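Local coordinates for protein tryptophane-5-halogenase (Microbispora sp. ATCC PTA-5024, PDB 5UAO) that is an FAD-binding halogenase that chlorinates a peptide tryptophan at its 5-position during biosynthesis of the lanthipeptide NAI-107, at residues L46-K51 / Q367-L372; F107-R112 / A276-A281; I403-N408 / K417-E422. All coordinates share one frame; numbering follows the deposited sequence.

Interaction 1: L46-K51 / Q367-L372; sequences LALKAK and QILVSL
Val370 meets helix 39-51 with both of its methyl groups, and each finds a different partner. With chi1 at 176°, CG1 stands anti to the backbone N and comes to 3.5 Å from Lys51 CB, while CG2, beside the backbone N, rests 4.0 Å from Ala47 CB. Since Ala47 and Lys51 are one helical turn apart, the forked valine bridges that turn. Leu48 adds looser apolar contacts: its CD2 lies 4.2 Å from Val370 CG2 and 4.5 Å from Leu369 CD2. The Lys51 side chain crosses that of Val370 at about a right angle; its CB and CG lie on Val370 CG1, and the bend at chi2 (-63°) then carries the rest of the chain away, to a cation-pi contact with Tyr85. The same Tyr85, on helix 76-85, also packs on Ala47 and Val370. The two helix segments run in roughly the same direction, crossing at -33° with their axes 9.9 Å apart. Helix 39-51 follows strand 31-35 and a glycine-rich turn, an arrangement consistent with a Rossmann-type dinucleotide-binding unit; helix 358-372 is laid against the far end of that helix from the turn. Between these two segments the contact is wholly apolar: small and branched side chains hold the helices by fit and burial, and the ammonium of Lys51, the charged side chain that takes part, is left to the Tyr85 ring.

Interaction 2: F107-R112 / A276-A281; sequences FEWGSR and ATTMNA
Glu108 and Thr277 sit side by side on neighbouring parallel strands, 104-108 and 274-279, within a mixed beta-sheet. The ladder follows the usual parallel pattern, in which one residue bonds to two partners flanking its opposite number: Glu108 N donates to Ala276 O at 2.8 Å, and Thr278 N donates to Glu108 O at 2.9 Å. That carbonyl is gripped twice. Thr278 OG1 also donates to Glu108 O, in the carbonyl plane on a lone pair, at 2.9 Å, whereas the amide arrives nearly along the C=O axis.

On the face bearing Glu108 and Thr277, the glutamate chain runs out extended beyond CG, and Thr277 OG1 donates to Glu108 OE1 at 2.6 Å, approaching from 45° out of the carboxylate plane. The other carboxylate oxygen, Glu108 OE2, forms a salt bridge with Arg316 of helix 306-316, so the carboxylate joins that helix to the sheet. Were Glu108 cut back to an alanine, Arg316 would probably lose its mate and the Thr277 hydroxyl would be left free to turn.

The other face carries Phe107 and Ala276, with Phe107 CD1 3.9 Å from Ala276 CB. Beyond the strand, Trp109 swings its indole back against the pair. Phe107 CD1 lies to one side of the ring plane and Thr278 OG1 to the other, both toward the rim. A second shell fixes these groups: Asn408 bonds to Thr278 OG1, and Trp109 NE1 to the backbone oxygen of His404, so that the indole is held by its nitrogen as well as by its neighbours. Ala276 O lies at the edge of the indole, near its plane, 4.0 Å from Trp109 CE3.

Interaction 3: I403-N408 / K417-E422; sequences IHYRFN and KEARAE
Asn408 O accepts a hydrogen bond from Arg420 NH1 at 2.7 Å, with an N-H...O angle of 153°. The carbonyl oxygen lies in the guanidinium plane, at the edge of the group, and a bend at chi3 (-75°) folds the Arg420 chain so that NH1 arrives there. The same nitrogen also bonds to Leu411 O, so one arginine ties down two carbonyls of the connection that leads into its own helix.

Helix 383-406 and helix 414-422 are successive helices joined by a short loop, and they come close together where the backbones at Arg406 and Arg420 approach, their CA atoms 4.4 Å apart. The backbones themselves touch: Arg420 CA makes a CA-H...O contact of 3.5 Å with Arg406 O. Water reinforces the approach. One molecule donates to Arg420 O at 3.2 Å and lies so close to Arg406 O that its bond there is doubtful; another accepts from Arg406 NH2 at 2.8 Å and gives Arg420 O a weak bond.

Arg406 starts out away from the neighbouring helix, its CG anti to the backbone N (chi1 -178°) and 3.7 Å above the centre of the Phe407 ring. A bend at chi2 then turns the chain back, bringing Ala421 O and Glu422 N over one face of the guanidinium. NE passes near Arg420 O, but the angle is too poor for a hydrogen bond; NH1 bonds instead to Thr423 O. A positive group near the carbonyls at the C-terminal end of helix 414-422, such as Ala421 O, would probably be stabilised there. On the buried flank, Ala419 CB lies at the edge of the Tyr405 ring, 4.3 Å from Tyr405 CD1, and the phenol oxygen is bonded to Glu352.

How the interactions relate
Interactions 1 and 2 are buried, yet they solve the problem of cohesion differently: the first joins two helices through apolar side chains, the second two strands through directed backbone and hydroxyl bonds. Interaction 3, partly buried, relies on arginines, carbonyls and waters nearer the surface. Interactions 2 and 3 are neighbours, with centres 12 Å apart, and they touch: Gly110 N lies 2.8 Å from Asn408 OD1, a probable hydrogen bond, so the loop after strand 104-108 meets the loop between the two helices. Interaction 1 stands alone across the middle of the chain, its centre about 39 Å from the centres of interactions 2 and 3, although its helix 358-372 is followed directly by helix 383-406 of interaction 3.

Interaction 1: L46-K51 / Q367-L372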
loop_
_atom_site.group_PDB
_atom_site.type_symbol
_atom_site.label_atom_id
_atom_site.label_comp_id
_atom_site.label_asym_id
_atom_site.label_seq_id
_atom_site.Cartn_x
_atom_site.Cartn_y
_atom_site.Cartn_z
ATOM N N LEU A 46 28.293 6.438 3.012
ATOM C CA LEU A 46 28.259 7.236 1.788
ATOM C C LEU A 46 26.939 8.001 1.643
ATOM O O LEU A 46 26.947 9.134 1.196
ATOM C CB LEU A 46 28.513 6.353 0.570
ATOM C CG LEU A 46 29.944 5.906 0.479
ATOM C CD1 LEU A 46 30.072 4.761 -0.495
ATOM C CD2 LEU A 46 30.794 7.058 -0.019
ATOM N N ALA A 47 25.818 7.360 2.027
ATOM C CA ALA A 47 24.508 7.996 1.971
ATOM C C ALA A 47 24.391 9.153 2.967
ATOM O O ALA A 47 23.851 10.226 2.571
ATOM C CB ALA A 47 23.409 6.992 2.208
ATOM N N LEU A 48 24.914 8.965 4.205
ATOM C CA LEU A 48 24.903 10.016 5.172
ATOM C C LEU A 48 25.696 11.246 4.728
ATOM O O LEU A 48 25.230 12.376 4.857
ATOM C CB LEU A 48 25.426 9.573 6.533
ATOM C CG LEU A 48 24.480 8.665 7.302
ATOM C CD1 LEU A 48 25.326 7.889 8.336
ATOM C CD2 LEU A 48 23.381 9.447 7.973
ATOM N N LYS A 49 26.903 11.023 4.283
ATOM C CA LYS A 49 27.734 12.103 3.822
ATOM C C LYS A 49 27.182 12.769 2.514
ATOM O O LYS A 49 27.352 13.961 2.360
ATOM C CB LYS A 49 29.164 11.583 3.646
ATOM C CG LYS A 49 30.260 12.622 3.784
ATOM C CD LYS A 49 30.329 13.219 5.195
ATOM C CE LYS A 49 31.401 14.293 5.244
ATOM N NZ LYS A 49 31.163 15.166 6.422
ATOM N N ALA A 50 26.507 12.030 1.614
ATOM C CA ALA A 50 25.960 12.599 0.373
ATOM C C ALA A 50 24.804 13.504 0.674
ATOM O O ALA A 50 24.691 14.570 0.108
ATOM C CB ALA A 50 25.432 11.513 -0.554
ATOM N N LYS A 51 23.921 13.074 1.569
ATOM C CA LYS A 51 22.693 13.813 1.785
ATOM C C LYS A 51 22.733 14.760 2.963
ATOM O O LYS A 51 21.905 15.667 2.989
ATOM C CB LYS A 51 21.519 12.873 1.935
ATOM C CG LYS A 51 21.267 11.971 0.748
ATOM C CD LYS A 51 20.905 12.693 -0.536
ATOM C CE LYS A 51 20.768 11.658 -1.612
ATOM N NZ LYS A 51 20.715 12.210 -2.974
ATOM N N GLN A 367 17.719 4.597 3.153
ATOM C CA GLN A 367 16.856 5.753 2.800
ATOM C C GLN A 367 16.007 6.149 3.936
ATOM O O GLN A 367 15.733 7.315 4.154
ATOM C CB GLN A 367 15.984 5.489 1.551
ATOM C CG GLN A 367 16.784 5.553 0.334
ATOM C CD GLN A 367 15.933 5.319 -0.874
ATOM O OE1 GLN A 367 15.879 4.197 -1.433
ATOM N NE2 GLN A 367 15.206 6.341 -1.238
ATOM N N ILE A 368 15.529 5.164 4.676
ATOM C CA ILE A 368 14.768 5.417 5.892
ATOM C C ILE A 368 15.581 6.226 6.909
ATOM O O ILE A 368 15.130 7.283 7.408
ATOM C CB ILE A 368 14.271 4.083 6.502
ATOM C CG1 ILE A 368 13.186 3.467 5.601
ATOM C CG2 ILE A 368 13.719 4.227 7.908
ATOM C CD1 ILE A 368 12.763 2.103 6.071
ATOM N N LEU A 369 16.777 5.760 7.188
ATOM C CA LEU A 369 17.644 6.439 8.148
ATOM C C LEU A 369 17.957 7.844 7.690
ATOM O O LEU A 369 17.881 8.816 8.456
ATOM C CB LEU A 369 18.945 5.665 8.283
ATOM C CG LEU A 369 20.068 6.370 9.127
ATOM C CD1 LEU A 369 19.615 6.496 10.573
ATOM C CD2 LEU A 369 21.360 5.609 9.010
ATOM N N VAL A 370 18.310 7.978 6.428
ATOM C CA VAL A 370 18.802 9.276 5.930
ATOM C C VAL A 370 17.712 10.327 5.891
ATOM O O VAL A 370 17.955 11.526 6.233
ATOM C CB VAL A 370 19.527 9.146 4.610
ATOM C CG1 VAL A 370 19.950 10.516 4.049
ATOM C CG2 VAL A 370 20.780 8.311 4.857
ATOM N N SER A 371 16.512 9.886 5.537
ATOM C CA SER A 371 15.351 10.745 5.586
ATOM C C SER A 371 14.872 11.103 6.960
ATOM O O SER A 371 14.305 12.154 7.121
ATOM C CB SER A 371 14.152 9.992 4.980
ATOM O OG SER A 371 14.384 9.757 3.635
ATOM N N LEU A 372 14.905 10.148 7.897
ATOM C CA LEU A 372 14.250 10.311 9.163
ATOM C C LEU A 372 15.149 10.683 10.363
ATOM O O LEU A 372 14.632 10.992 11.435
ATOM C CB LEU A 372 13.431 9.065 9.508
ATOM C CG LEU A 372 12.285 8.684 8.587
ATOM C CD1 LEU A 372 11.500 7.531 9.221
ATOM C CD2 LEU A 372 11.371 9.840 8.294
#

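Interaction 2: F107-R112 / A276-A281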
loop_
_atom_site.group_PDB
_atom_site.type_symbol
_atom_site.label_atom_id
_atom_site.label_comp_id
_atom_site.label_asym_id
_atom_site.label_seq_id
_atom_site.Cartn_x
_atom_site.Cartn_y
_atom_site.Cartn_z
ATOM N N PHE A 107 15.680 -19.987 -13.609
ATOM C CA PHE A 107 15.299 -20.958 -12.594
ATOM C C PHE A 107 15.310 -22.400 -13.142
ATOM O O PHE A 107 14.409 -22.771 -13.918
ATOM C CB PHE A 107 13.893 -20.617 -12.092
ATOM C CG PHE A 107 13.832 -19.569 -11.029
ATOM C CD1 PHE A 107 14.194 -19.879 -9.732
ATOM C CD2 PHE A 107 13.397 -18.266 -11.311
ATOM C CE1 PHE A 107 14.178 -18.934 -8.729
ATOM C CE2 PHE A 107 13.351 -17.325 -10.310
ATOM C CZ PHE A 107 13.765 -17.643 -9.020
ATOM N N GLU A 108 16.325 -23.198 -12.768
ATOM C CA GLU A 108 16.311 -24.635 -13.074
ATOM C C GLU A 108 15.605 -25.272 -11.862
ATOM O O GLU A 108 16.199 -25.648 -10.855
ATOM C CB GLU A 108 17.664 -25.299 -13.256
ATOM C CG GLU A 108 18.646 -24.551 -14.069
ATOM C CD GLU A 108 19.864 -25.456 -14.295
ATOM O OE1 GLU A 108 21.018 -25.063 -13.890
ATOM O OE2 GLU A 108 19.622 -26.626 -14.746
ATOM N N TRP A 109 14.304 -25.326 -11.992
ATOM C CA TRP A 109 13.433 -25.349 -10.859
ATOM C C TRP A 109 12.052 -25.814 -11.305
ATOM O O TRP A 109 11.588 -25.435 -12.378
ATOM C CB TRP A 109 13.309 -23.897 -10.364
ATOM C CG TRP A 109 12.942 -23.687 -8.902
ATOM C CD1 TRP A 109 11.675 -23.651 -8.342
ATOM C CD2 TRP A 109 13.854 -23.366 -7.825
ATOM N NE1 TRP A 109 11.771 -23.382 -6.979
ATOM C CE2 TRP A 109 13.090 -23.209 -6.645
ATOM C CE3 TRP A 109 15.231 -23.259 -7.737
ATOM C CZ2 TRP A 109 13.674 -22.916 -5.431
ATOM C CZ3 TRP A 109 15.809 -22.936 -6.536
ATOM C CH2 TRP A 109 15.053 -22.791 -5.387
ATOM N N GLY A 110 11.356 -26.534 -10.422
ATOM C CA GLY A 110 10.086 -27.089 -10.769
ATOM C C GLY A 110 10.184 -28.268 -11.728
ATOM O O GLY A 110 11.297 -28.785 -12.016
ATOM N N SER A 111 9.038 -28.725 -12.184
ATOM C CA SER A 111 8.985 -29.966 -12.935
ATOM C C SER A 111 9.176 -29.818 -14.418
ATOM O O SER A 111 9.376 -30.837 -15.085
ATOM C CB SER A 111 7.737 -30.766 -12.591
ATOM O OG SER A 111 6.570 -30.056 -12.964
ATOM N N ARG A 112 9.237 -28.596 -14.948
ATOM C CA ARG A 112 9.582 -28.439 -16.376
ATOM C C ARG A 112 11.043 -28.751 -16.623
ATOM O O ARG A 112 11.942 -28.139 -15.976
ATOM C CB ARG A 112 9.317 -26.999 -16.845
ATOM C CG ARG A 112 7.884 -26.522 -16.659
ATOM C CD ARG A 112 7.882 -25.003 -16.645
ATOM N NE ARG A 112 6.608 -24.351 -16.362
ATOM C CZ ARG A 112 5.635 -24.304 -17.229
ATOM N NH1 ARG A 112 5.761 -24.900 -18.407
ATOM N NH2 ARG A 112 4.544 -23.676 -16.922
ATOM N N ALA A 276 19.545 -20.015 -10.741
ATOM C CA ALA A 276 19.178 -20.700 -9.503
ATOM C C ALA A 276 18.838 -22.122 -9.875
ATOM O O ALA A 276 17.854 -22.362 -10.607
ATOM C CB ALA A 276 17.970 -20.038 -8.885
ATOM N N THR A 277 19.670 -23.051 -9.384
ATOM C CA THR A 277 19.599 -24.459 -9.781
ATOM C C THR A 277 19.199 -25.313 -8.584
ATOM O O THR A 277 19.890 -25.284 -7.552
ATOM C CB THR A 277 21.008 -24.889 -10.299
ATOM O OG1 THR A 277 21.368 -24.120 -11.468
ATOM C CG2 THR A 277 21.090 -26.289 -10.675
ATOM N N THR A 278 18.197 -26.143 -8.750
ATOM C CA THR A 278 17.742 -27.006 -7.652
ATOM C C THR A 278 18.831 -28.081 -7.413
ATOM O O THR A 278 19.372 -28.614 -8.376
ATOM C CB THR A 278 16.446 -27.666 -8.005
ATOM O OG1 THR A 278 15.413 -26.699 -8.227
ATOM C CG2 THR A 278 15.908 -28.570 -6.854
ATOM N N MET A 279 19.122 -28.365 -6.133
ATOM C CA MET A 279 20.149 -29.264 -5.698
ATOM C C MET A 279 19.461 -30.231 -4.703
ATOM O O MET A 279 18.268 -30.090 -4.412
ATOM C CB MET A 279 21.286 -28.510 -4.990
ATOM C CG MET A 279 22.035 -27.446 -5.838
ATOM S SD MET A 279 23.010 -28.251 -7.127
ATOM C CE MET A 279 24.482 -28.604 -6.197
ATOM N N ASN A 280 20.183 -31.241 -4.264
ATOM C CA ASN A 280 19.526 -32.309 -3.473
ATOM C C ASN A 280 19.017 -31.834 -2.118
ATOM O O ASN A 280 18.013 -32.338 -1.605
ATOM C CB ASN A 280 20.479 -33.498 -3.290
ATOM C CG ASN A 280 20.753 -34.255 -4.608
ATOM O OD1 ASN A 280 19.951 -34.227 -5.509
ATOM N ND2 ASN A 280 21.888 -34.962 -4.675
ATOM N N ALA A 281 19.737 -30.893 -1.531
ATOM C CA ALA A 281 19.396 -30.375 -0.195
ATOM C C ALA A 281 19.356 -28.845 -0.170
ATOM O O ALA A 281 19.692 -28.226 0.867
ATOM C CB ALA A 281 20.440 -30.881 0.763
#

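Interaction 3: I403-N408 / K417-E422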
loop_
_atom_site.group_PDB
_atom_site.type_symbol
_atom_site.label_atom_id
_atom_site.label_comp_id
_atom_site.label_asym_id
_atom_site.label_seq_id
_atom_site.Cartn_x
_atom_site.Cartn_y
_atom_site.Cartn_z
ATOM N N ILE A 403 7.098 -19.607 -1.222
ATOM C CA ILE A 403 6.473 -20.302 -2.349
ATOM C C ILE A 403 7.493 -20.812 -3.349
ATOM O O ILE A 403 7.103 -21.589 -4.213
ATOM C CB ILE A 403 5.346 -19.482 -3.019
ATOM C CG1 ILE A 403 5.888 -18.233 -3.705
ATOM C CG2 ILE A 403 4.345 -19.087 -1.997
ATOM C CD1 ILE A 403 5.354 -18.023 -5.057
ATOM N N HIS A 404 8.770 -20.365 -3.289
ATOM C CA HIS A 404 9.827 -20.972 -4.129
ATOM C C HIS A 404 10.123 -22.396 -3.628
ATOM O O HIS A 404 10.555 -23.275 -4.385
ATOM C CB HIS A 404 11.134 -20.216 -4.075
ATOM C CG HIS A 404 11.085 -18.813 -4.615
ATOM N ND1 HIS A 404 10.198 -17.862 -4.184
ATOM C CD2 HIS A 404 11.863 -18.195 -5.527
ATOM C CE1 HIS A 404 10.429 -16.710 -4.801
ATOM N NE2 HIS A 404 11.458 -16.881 -5.597
ATOM N N TYR A 405 9.916 -22.628 -2.323
ATOM C CA TYR A 405 10.193 -23.909 -1.709
ATOM C C TYR A 405 9.043 -24.883 -1.700
ATOM O O TYR A 405 9.223 -26.049 -2.072
ATOM C CB TYR A 405 10.731 -23.744 -0.265
ATOM C CG TYR A 405 12.230 -23.478 -0.225
ATOM C CD1 TYR A 405 13.139 -24.518 -0.344
ATOM C CD2 TYR A 405 12.723 -22.163 -0.154
ATOM C CE1 TYR A 405 14.472 -24.276 -0.339
ATOM C CE2 TYR A 405 14.051 -21.908 -0.130
ATOM C CZ TYR A 405 14.911 -22.977 -0.237
ATOM O OH TYR A 405 16.198 -22.759 -0.243
ATOM N N ARG A 406 7.846 -24.407 -1.348
ATOM C CA ARG A 406 6.669 -25.261 -1.181
ATOM C C ARG A 406 6.301 -25.976 -2.480
ATOM O O ARG A 406 5.727 -27.075 -2.430
ATOM C CB ARG A 406 5.489 -24.376 -0.779
ATOM C CG ARG A 406 4.186 -25.104 -0.510
ATOM C CD ARG A 406 4.272 -25.780 0.822
ATOM N NE ARG A 406 3.236 -26.770 0.994
ATOM C CZ ARG A 406 2.636 -27.034 2.162
ATOM N NH1 ARG A 406 2.930 -26.358 3.265
ATOM N NH2 ARG A 406 1.708 -27.960 2.229
ATOM N N PHE A 407 6.560 -25.351 -3.645
ATOM C CA PHE A 407 5.996 -25.858 -4.898
ATOM C C PHE A 407 7.054 -26.359 -5.913
ATOM O O PHE A 407 6.758 -26.480 -7.127
ATOM C CB PHE A 407 5.118 -24.800 -5.537
ATOM C CG PHE A 407 3.977 -24.354 -4.671
ATOM C CD1 PHE A 407 2.960 -25.240 -4.341
ATOM C CD2 PHE A 407 3.919 -23.070 -4.178
ATOM C CE1 PHE A 407 1.886 -24.832 -3.578
ATOM C CE2 PHE A 407 2.897 -22.660 -3.361
ATOM C CZ PHE A 407 1.843 -23.545 -3.085
ATOM N N ASN A 408 8.276 -26.627 -5.414
ATOM C CA ASN A 408 9.334 -27.059 -6.294
ATOM C C ASN A 408 9.320 -28.575 -6.469
ATOM O O ASN A 408 9.967 -29.326 -5.731
ATOM C CB ASN A 408 10.729 -26.540 -5.814
ATOM C CG ASN A 408 11.835 -26.857 -6.834
ATOM O OD1 ASN A 408 11.546 -27.489 -7.839
ATOM N ND2 ASN A 408 13.075 -26.504 -6.525
ATOM N N LYS A 417 11.114 -33.417 -0.536
ATOM C CA LYS A 417 9.859 -33.915 0.012
ATOM C C LYS A 417 9.419 -33.136 1.255
ATOM O O LYS A 417 8.242 -32.712 1.367
ATOM C CB LYS A 417 9.992 -35.417 0.318
ATOM C CG LYS A 417 10.081 -36.279 -0.951
ATOM C CD LYS A 417 10.232 -37.770 -0.607
ATOM C CE LYS A 417 9.654 -38.683 -1.693
ATOM N NZ LYS A 417 10.055 -38.283 -3.089
ATOM N N GLU A 418 10.347 -32.914 2.173
ATOM C CA GLU A 418 10.054 -32.142 3.381
ATOM C C GLU A 418 9.653 -30.710 3.045
ATOM O O GLU A 418 8.708 -30.198 3.600
ATOM C CB GLU A 418 11.261 -32.110 4.286
ATOM C CG GLU A 418 11.131 -31.297 5.563
ATOM C CD GLU A 418 10.383 -32.043 6.665
ATOM O OE1 GLU A 418 9.721 -33.052 6.346
ATOM O OE2 GLU A 418 10.466 -31.612 7.846
ATOM N N ALA A 419 10.374 -30.050 2.139
ATOM C CA ALA A 419 9.975 -28.769 1.728
ATOM C C ALA A 419 8.584 -28.711 1.140
ATOM O O ALA A 419 7.836 -27.788 1.418
ATOM C CB ALA A 419 11.004 -28.124 0.781
ATOM N N ARG A 420 8.209 -29.653 0.306
ATOM C CA ARG A 420 6.929 -29.575 -0.347
ATOM C C ARG A 420 5.765 -29.880 0.616
ATOM O O ARG A 420 4.638 -29.399 0.413
ATOM C CB ARG A 420 6.874 -30.548 -1.539
ATOM C CG ARG A 420 7.714 -30.122 -2.743
ATOM C CD ARG A 420 7.289 -30.969 -3.974
ATOM N NE ARG A 420 7.815 -32.312 -3.874
ATOM C CZ ARG A 420 9.031 -32.713 -4.236
ATOM N NH1 ARG A 420 9.899 -31.904 -4.871
ATOM N NH2 ARG A 420 9.366 -33.972 -4.006
ATOM N N ALA A 421 6.074 -30.643 1.651
ATOM C CA ALA A 421 5.074 -31.040 2.636
ATOM C C ALA A 421 4.967 -30.067 3.790
ATOM O O ALA A 421 3.881 -29.862 4.288
ATOM C CB ALA A 421 5.402 -32.432 3.162
ATOM N N GLU A 422 6.070 -29.436 4.223
ATOM C CA GLU A 422 6.054 -28.667 5.493
ATOM C C GLU A 422 6.395 -27.134 5.465
ATOM O O GLU A 422 6.310 -26.456 6.496
ATOM C CB GLU A 422 6.946 -29.373 6.499
ATOM C CG GLU A 422 6.734 -30.894 6.693
ATOM C CD GLU A 422 5.353 -31.296 7.254
ATOM O OE1 GLU A 422 4.620 -30.407 7.724
ATOM O OE2 GLU A 422 4.984 -32.515 7.219
HETATM O O HOH W 1 3.894 -28.762 -2.648
HETATM O O HOH W 2 1.400 -30.115 0.436
#